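Local coordinates for 3,6-diketocamphane 1,6 monooxygenase (Pseudomonas putida, PDB 4UWM) that catalyses the FMNH2-dependent Baeyer-Villiger oxidation of a diketocamphane by molecular oxygen to a lactone, a step in the breakdown of (-)-camphor, at the interface of chains A and B. Residues are numbered along the deposited sequence; one frame, centred on the assembly and turned at random. Chains: chain A/B, 3,6-diketocamphane 1,6 monooxygenase.

The interface of chains A and B. Residues chain A 94, 98; chain B 19, 23, 53-56, 59.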
# COMPACT_ATOMS: atom_id res chain seq x y z
N TRP A 94 10.39 3.50 0.29
CA TRP A 94 10.31 2.65 1.45
C TRP A 94 10.11 1.19 1.01
O TRP A 94 10.72 0.29 1.57
CB TRP A 94 9.12 3.08 2.36
CG TRP A 94 9.08 2.36 3.69
CD1 TRP A 94 10.13 2.18 4.55
CD2 TRP A 94 7.94 1.73 4.32
NE1 TRP A 94 9.73 1.50 5.67
CE2 TRP A 94 8.39 1.20 5.55
CE3 TRP A 94 6.60 1.54 3.94
CZ2 TRP A 94 7.54 0.51 6.43
CZ3 TRP A 94 5.74 0.86 4.82
CH2 TRP A 94 6.21 0.36 6.05
N ILE A 98 12.28 -2.16 1.62
CA ILE A 98 11.77 -3.41 2.22
C ILE A 98 12.22 -4.60 1.36
O ILE A 98 12.59 -5.64 1.90
CB ILE A 98 10.21 -3.40 2.33
CG1 ILE A 98 9.74 -2.31 3.31
CG2 ILE A 98 9.68 -4.76 2.78
CD1 ILE A 98 8.24 -2.03 3.25
N ALA B 19 14.16 -0.81 7.07
CA ALA B 19 12.78 -0.95 6.62
C ALA B 19 12.35 -2.43 6.65
O ALA B 19 11.29 -2.75 7.19
CB ALA B 19 12.61 -0.35 5.22
N PHE B 23 9.28 -3.87 9.01
CA PHE B 23 8.14 -4.50 8.33
C PHE B 23 7.93 -5.91 8.86
O PHE B 23 6.82 -6.29 9.22
CB PHE B 23 8.37 -4.49 6.82
CG PHE B 23 7.09 -4.58 6.01
CD1 PHE B 23 6.19 -3.52 5.98
CD2 PHE B 23 6.82 -5.72 5.24
CE1 PHE B 23 5.04 -3.59 5.22
CE2 PHE B 23 5.67 -5.80 4.47
CZ PHE B 23 4.77 -4.73 4.47
N ASN B 53 8.68 5.09 12.08
CA ASN B 53 9.28 4.99 10.75
C ASN B 53 8.41 4.21 9.74
O ASN B 53 8.93 3.48 8.89
CB ASN B 53 10.69 4.36 10.86
CG ASN B 53 10.66 2.94 11.42
OD1 ASN B 53 9.65 2.52 11.96
ND2 ASN B 53 11.76 2.20 11.27
N ILE B 54 7.09 4.38 9.82
CA ILE B 54 6.21 3.75 8.84
C ILE B 54 5.41 4.85 8.08
O ILE B 54 4.51 5.46 8.66
CB ILE B 54 5.26 2.70 9.48
CG1 ILE B 54 6.06 1.45 9.94
CG2 ILE B 54 4.15 2.30 8.48
CD1 ILE B 54 5.20 0.47 10.75
N PRO B 55 5.75 5.10 6.80
CA PRO B 55 5.08 6.16 6.04
C PRO B 55 3.82 5.66 5.33
O PRO B 55 3.07 6.48 4.74
CB PRO B 55 6.14 6.58 5.02
CG PRO B 55 6.90 5.31 4.74
CD PRO B 55 6.98 4.64 6.10
N ASN B 56 3.60 4.32 5.33
CA ASN B 56 2.47 3.71 4.64
C ASN B 56 1.91 2.53 5.45
O ASN B 56 2.20 1.37 5.12
CB ASN B 56 2.87 3.23 3.22
CG ASN B 56 3.21 4.38 2.29
OD1 ASN B 56 4.36 4.85 2.25
ND2 ASN B 56 2.21 4.81 1.50
N LEU B 59 0.49 -0.70 3.78
CA LEU B 59 1.34 -1.79 3.25
C LEU B 59 1.47 -2.91 4.28
O LEU B 59 1.41 -4.11 3.94
CB LEU B 59 2.76 -1.30 2.85
CG LEU B 59 2.88 -0.29 1.71
CD1 LEU B 59 4.32 -0.17 1.19
CD2 LEU B 59 1.96 -0.57 0.55
O HOH W 1 10.89 1.55 8.22
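A:Trp94, on helix 85-98 of this bacterial luciferase-family monooxygenase, packs its indole against B:Pro55 of loop 53-56 in the two-fold homodimer interface, with B:Ala19 and B:Phe23 of helix 19-35 and B:Leu59 of helix 57-65 around it. The tight part is the indole face turned to B:Pro55: CD of the proline ring sits over its centre, 3.5 Å from CD2 of A:Trp94, a CH-pi contact spanning both rings. Against the opposite face lies A:Ile98 CD1 of the same helix, 3.8 Å above the plane, so the indole is sandwiched between its own chain and the partner. With CG opposite the backbone N (chi1 -172°), A:Trp94 directs its six-membered ring into the partner, where CH2 meets B:Ile54 CG2 at 3.7 Å. B:Phe23 crosses the indole at about a right angle, and its ring face receives A:Ile98 CD1 near the rim, 3.7 Å from CD1 of the phenylalanine. Packing is looser at B:Leu59, whose CD1 stays 4.0 Å from CE3 of A:Trp94. B:Ala19 CB closes on the pyrrole edge, 3.5 Å from A:Trp94 NE1; the hydrated part is where the N-H points to a water, 2.8 Å from A:Trp94 NE1. That water lies 2.8 Å from the backbone O of B:Asn53. A leucine in place of A:Trp94 has no flat face for B:Pro55 CD and no N-H for the water, and would probably open a gap beside the proline and break the link to B:Asn53 O.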